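Local atomic coordinates of glutathione S-transferase delta (Bombyx mori, PDB entry 3VK9), a protein that probably conjugates glutathione to electrophilic compounds, as a homodimeric delta-class glutathione transferase of the silkmoth. Residues T20-N25 and Y195-E200; Q146-G151 and K189-G194. One frame throughout, in Å; residues are numbered along the deposited sequence.

Contact 1. Residues T20-N25 and Y195-E200; sequences TAKALN and YQEANE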
loop_
_atom_site.group_PDB
_atom_site.type_symbol
_atom_site.label_atom_id
_atom_site.label_comp_id
_atom_site.label_asym_id
_atom_site.label_seq_id
_atom_site.Cartn_x
_atom_site.Cartn_y
_atom_site.Cartn_z
ATOM N N THR A 20 -12.074 -8.064 9.784
ATOM C CA THR A 20 -11.202 -9.227 9.732
ATOM C C THR A 20 -11.293 -9.984 11.050
ATOM O O THR A 20 -11.313 -11.210 11.065
ATOM C CB THR A 20 -9.750 -8.821 9.436
ATOM O OG1 THR A 20 -9.674 -8.214 8.131
ATOM C CG2 THR A 20 -8.817 -10.051 9.487
ATOM N N ALA A 21 -11.380 -9.250 12.155
ATOM C CA ALA A 21 -11.512 -9.886 13.459
ATOM C C ALA A 21 -12.826 -10.661 13.567
ATOM O O ALA A 21 -12.866 -11.774 14.119
ATOM C CB ALA A 21 -11.372 -8.850 14.595
ATOM N N LYS A 22 -13.909 -10.075 13.067
ATOM C CA LYS A 22 -15.197 -10.765 13.063
ATOM C C LYS A 22 -15.142 -12.007 12.192
ATOM O O LYS A 22 -15.620 -13.055 12.585
ATOM C CB LYS A 22 -16.325 -9.838 12.595
ATOM C CG LYS A 22 -16.688 -8.765 13.621
ATOM C CD LYS A 22 -17.275 -9.364 14.893
ATOM C CE LYS A 22 -17.782 -8.246 15.811
ATOM N NZ LYS A 22 -18.480 -8.743 17.028
ATOM N N ALA A 23 -14.547 -11.886 11.008
ATOM C CA ALA A 23 -14.420 -13.031 10.105
ATOM C C ALA A 23 -13.593 -14.189 10.693
ATOM O O ALA A 23 -13.822 -15.342 10.366
ATOM C CB ALA A 23 -13.833 -12.581 8.769
ATOM N N LEU A 24 -12.618 -13.878 11.541
ATOM C CA LEU A 24 -11.823 -14.900 12.218
ATOM C C LEU A 24 -12.416 -15.288 13.594
ATOM O O LEU A 24 -11.914 -16.182 14.275
ATOM C CB LEU A 24 -10.385 -14.403 12.405
ATOM C CG LEU A 24 -9.536 -14.166 11.140
ATOM C CD1 LEU A 24 -8.194 -13.492 11.473
ATOM C CD2 LEU A 24 -9.310 -15.465 10.395
ATOM N N ASN A 25 -13.475 -14.594 13.991
ATOM C CA ASN A 25 -14.041 -14.723 15.335
ATOM C C ASN A 25 -12.989 -14.571 16.443
ATOM O O ASN A 25 -12.917 -15.391 17.357
ATOM C CB ASN A 25 -14.800 -16.054 15.487
ATOM C CG ASN A 25 -15.560 -16.144 16.806
ATOM O OD1 ASN A 25 -15.978 -15.135 17.346
ATOM N ND2 ASN A 25 -15.735 -17.355 17.323
ATOM N N TYR A 195 -20.726 -7.724 9.897
ATOM C CA TYR A 195 -20.580 -6.511 9.094
ATOM C C TYR A 195 -21.247 -5.297 9.731
ATOM O O TYR A 195 -20.696 -4.195 9.713
ATOM C CB TYR A 195 -21.144 -6.719 7.690
ATOM C CG TYR A 195 -20.904 -5.562 6.736
ATOM C CD1 TYR A 195 -19.817 -5.571 5.867
ATOM C CD2 TYR A 195 -21.768 -4.467 6.693
ATOM C CE1 TYR A 195 -19.593 -4.541 4.984
ATOM C CE2 TYR A 195 -21.542 -3.421 5.811
ATOM C CZ TYR A 195 -20.456 -3.467 4.957
ATOM O OH TYR A 195 -20.213 -2.440 4.068
ATOM N N GLN A 196 -22.440 -5.498 10.276
ATOM C CA GLN A 196 -23.197 -4.390 10.843
ATOM C C GLN A 196 -22.378 -3.729 11.933
ATOM O O GLN A 196 -22.214 -2.518 11.953
ATOM C CB GLN A 196 -24.521 -4.871 11.431
ATOM C CG GLN A 196 -25.263 -3.806 12.228
ATOM C CD GLN A 196 -25.705 -2.620 11.377
ATOM O OE1 GLN A 196 -26.008 -2.770 10.200
ATOM N NE2 GLN A 196 -25.743 -1.435 11.981
ATOM N N GLU A 197 -21.874 -4.543 12.848
ATOM C CA GLU A 197 -21.148 -4.035 13.991
ATOM C C GLU A 197 -19.741 -3.580 13.614
ATOM O O GLU A 197 -19.291 -2.534 14.074
ATOM C CB GLU A 197 -21.103 -5.069 15.123
ATOM C CG GLU A 197 -20.085 -4.732 16.198
ATOM C CD GLU A 197 -20.385 -5.394 17.529
ATOM O OE1 GLU A 197 -19.848 -6.495 17.791
ATOM O OE2 GLU A 197 -21.157 -4.802 18.318
ATOM N N ALA A 198 -19.054 -4.354 12.773
ATOM C CA ALA A 198 -17.662 -4.047 12.441
ATOM C C ALA A 198 -17.538 -2.882 11.460
ATOM O O ALA A 198 -16.599 -2.101 11.561
ATOM C CB ALA A 198 -16.939 -5.289 11.889
ATOM N N ASN A 199 -18.470 -2.766 10.507
ATOM C CA ASN A 199 -18.385 -1.682 9.513
ATOM C C ASN A 199 -19.503 -0.643 9.536
ATOM O O ASN A 199 -19.240 0.565 9.509
ATOM C CB ASN A 199 -18.253 -2.229 8.076
ATOM C CG ASN A 199 -17.809 -1.148 7.088
ATOM O OD1 ASN A 199 -16.718 -0.602 7.212
ATOM N ND2 ASN A 199 -18.661 -0.826 6.125
ATOM N N GLU A 200 -20.751 -1.102 9.552
ATOM C CA GLU A 200 -21.872 -0.174 9.379
ATOM C C GLU A 200 -21.999 0.821 10.529
ATOM O O GLU A 200 -22.260 1.999 10.312
ATOM C CB GLU A 200 -23.210 -0.917 9.171
ATOM C CG GLU A 200 -24.302 -0.010 8.614
ATOM C CD GLU A 200 -24.023 0.475 7.181
ATOM O OE1 GLU A 200 -23.403 -0.269 6.379
ATOM O OE2 GLU A 200 -24.440 1.605 6.859
#
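Lys22 and Ala198 mark the closest approach of the two backbones, with 7.2 Å between their CA atoms, where the last turn of helix 12-24 meets the first turn of helix 195-213. The side chain of Lys22 makes the whole contact from its side. In one of its two conformers its CG lies beside the backbone N, and a bend at chi2 (-65°) brings the rest of the chain to Glu197. Lys22 CG rests on Ala198 CB at 3.9 Å. In this conformer Lys22 NZ and Glu197 OE1 form a salt bridge of 2.7 Å, which the second conformer may not keep. The ammonium meets this oxygen nearly in line with its C-O bond. Glu197 has CG anti to its backbone N (chi1 166°) and an extended chain, which crosses the lysine at about a right angle. Ala198 is buried and also packs on Leu18 and Leu19 of helix 12-24. Asn199 OD1 hydrogen-bonds to Arg15 of that helix. The contact has a small apolar floor with an ion pair on its solvent-exposed side. Water would probably compete for both charges, so the pair is likely to add only modestly to the interface between the two domains.

Contact 2. Residues Q146-G151 and K189-G194; sequences QKYVAG and KSTAPG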
loop_
_atom_site.group_PDB
_atom_site.type_symbol
_atom_site.label_atom_id
_atom_site.label_comp_id
_atom_site.label_asym_id
_atom_site.label_seq_id
_atom_site.Cartn_x
_atom_site.Cartn_y
_atom_site.Cartn_z
ATOM N N GLN A 146 -16.932 -11.986 -11.537
ATOM C CA GLN A 146 -16.406 -12.437 -10.245
ATOM C C GLN A 146 -17.302 -12.082 -9.060
ATOM O O GLN A 146 -17.771 -10.950 -8.938
ATOM C CB GLN A 146 -15.019 -11.827 -10.028
ATOM C CG GLN A 146 -14.050 -12.204 -11.129
ATOM C CD GLN A 146 -13.449 -13.577 -10.915
ATOM O OE1 GLN A 146 -13.103 -13.948 -9.789
ATOM N NE2 GLN A 146 -13.313 -14.337 -11.995
ATOM N N LYS A 147 -17.518 -13.045 -8.172
ATOM C CA LYS A 147 -18.278 -12.812 -6.944
ATOM C C LYS A 147 -17.540 -11.897 -5.975
ATOM O O LYS A 147 -18.135 -11.007 -5.369
ATOM C CB LYS A 147 -18.539 -14.147 -6.244
ATOM C CG LYS A 147 -19.556 -14.090 -5.106
ATOM C CD LYS A 147 -19.673 -15.474 -4.468
ATOM C CE LYS A 147 -21.047 -15.774 -3.895
ATOM N NZ LYS A 147 -21.376 -14.941 -2.722
ATOM N N TYR A 148 -16.244 -12.150 -5.811
ATOM C CA TYR A 148 -15.418 -11.385 -4.887
ATOM C C TYR A 148 -14.251 -10.776 -5.641
ATOM O O TYR A 148 -14.030 -11.077 -6.810
ATOM C CB TYR A 148 -14.916 -12.283 -3.748
ATOM C CG TYR A 148 -16.006 -12.773 -2.818
ATOM C CD1 TYR A 148 -16.610 -11.905 -1.913
ATOM C CD2 TYR A 148 -16.439 -14.099 -2.844
ATOM C CE1 TYR A 148 -17.607 -12.337 -1.055
ATOM C CE2 TYR A 148 -17.448 -14.553 -1.977
ATOM C CZ TYR A 148 -18.028 -13.656 -1.086
ATOM O OH TYR A 148 -19.025 -14.060 -0.214
ATOM N N VAL A 149 -13.491 -9.930 -4.964
ATOM C CA VAL A 149 -12.536 -9.070 -5.645
ATOM C C VAL A 149 -11.201 -9.781 -5.899
ATOM O O VAL A 149 -10.417 -9.365 -6.750
ATOM C CB VAL A 149 -12.340 -7.736 -4.867
ATOM C CG1 VAL A 149 -11.353 -7.919 -3.712
ATOM C CG2 VAL A 149 -11.894 -6.619 -5.802
ATOM N N ALA A 150 -10.944 -10.857 -5.167
ATOM C CA ALA A 150 -9.668 -11.558 -5.316
ATOM C C ALA A 150 -9.861 -13.068 -5.203
ATOM O O ALA A 150 -9.323 -13.735 -4.310
ATOM C CB ALA A 150 -8.658 -11.055 -4.297
ATOM N N GLY A 151 -10.645 -13.603 -6.120
ATOM C CA GLY A 151 -10.842 -15.033 -6.160
ATOM C C GLY A 151 -12.264 -15.399 -5.807
ATOM O O GLY A 151 -13.107 -14.524 -5.601
ATOM N N LYS A 189 -21.644 -7.269 2.093
ATOM C CA LYS A 189 -22.510 -6.877 3.202
ATOM C C LYS A 189 -23.222 -8.081 3.822
ATOM O O LYS A 189 -23.342 -8.185 5.046
ATOM C CB LYS A 189 -23.568 -5.884 2.714
ATOM C CG LYS A 189 -23.102 -4.451 2.599
ATOM C CD LYS A 189 -24.086 -3.667 1.753
ATOM C CE LYS A 189 -24.375 -2.289 2.313
ATOM N NZ LYS A 189 -25.513 -1.693 1.539
ATOM N N SER A 190 -23.697 -8.989 2.970
ATOM C CA SER A 190 -24.500 -10.124 3.412
ATOM C C SER A 190 -23.674 -11.361 3.742
ATOM O O SER A 190 -24.218 -12.374 4.187
ATOM C CB SER A 190 -25.526 -10.496 2.337
ATOM O OG SER A 190 -26.047 -9.337 1.727
ATOM N N THR A 191 -22.370 -11.302 3.502
ATOM C CA THR A 191 -21.545 -12.485 3.760
ATOM C C THR A 191 -20.395 -12.286 4.745
ATOM O O THR A 191 -19.915 -13.250 5.346
ATOM C CB THR A 191 -21.030 -13.146 2.454
ATOM O OG1 THR A 191 -20.350 -12.181 1.650
ATOM C CG2 THR A 191 -22.198 -13.744 1.657
ATOM N N ALA A 192 -19.950 -11.045 4.921
ATOM C CA ALA A 192 -18.915 -10.780 5.909
ATOM C C ALA A 192 -19.503 -10.896 7.320
ATOM O O ALA A 192 -20.401 -10.142 7.680
ATOM C CB ALA A 192 -18.306 -9.399 5.688
ATOM N N PRO A 193 -19.007 -11.852 8.125
ATOM C CA PRO A 193 -19.533 -11.967 9.492
ATOM C C PRO A 193 -19.426 -10.627 10.253
ATOM O O PRO A 193 -18.418 -9.926 10.118
ATOM C CB PRO A 193 -18.613 -13.014 10.130
ATOM C CG PRO A 193 -18.116 -13.836 8.980
ATOM C CD PRO A 193 -17.957 -12.849 7.841
ATOM N N GLY A 194 -20.461 -10.279 11.015
ATOM C CA GLY A 194 -20.438 -9.105 11.875
ATOM C C GLY A 194 -20.301 -7.772 11.157
ATOM O O GLY A 194 -19.836 -6.791 11.739
#
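The backbones of Tyr148 and Thr191 stay far apart, 10.7 Å between their CA atoms, and only side chains meet. Residues 146-151 form an irregular loop, and residues 189-194 run from the end of helix 179-191 into the turn before the next helix. The CB of Tyr148 is directed toward the helix end, and with CG anti to the carbonyl carbon (chi1 -67°) the ring carries its hydroxyl to Thr191. The side chains meet head-on. Tyr148 OH donates a hydrogen bond of 3.0 Å to Thr191 OG1, which lies at the ring edge, in the ring plane. The methyl is close too, with Thr191 CG2 3.7 Å from Tyr148 OH. Thr191 OG1 is also hydrogen-bonded to Thr187 O, one helical turn back, so this hydroxyl has two partners. The Tyr148 ring itself is buried against Thr187, Val188, Leu154 and Asp158. A phenylalanine here would probably keep most of that packing but leave Thr191 OG1 without its donor from the loop. This is structural packing within the all-helical C-terminal domain of the glutathione transferase fold, tying the loop between helices 126-142 and 156-167 to the end of helix 179-191.

Overall arrangement
The centres of the two contacts lie about 12 Å apart. Both segments of contact 2 fall between the two of contact 1 in sequence. Helix 195-213 is the next helix after 179-191, so the second segments of both contacts are consecutive: 189-194 leads straight into 195-200. The turn between them also touches helix 12-24, with Lys22 CB 3.2 Å from Pro193 O. Tyr195 CZ packs on Lys189 CG at 3.7 Å. Contact 1 joins the thioredoxin-like N-terminal domain to the helical C-terminal domain, while contact 2 stays inside the latter. The 189-200 region therefore connects a loop of the helical domain with the domain interface.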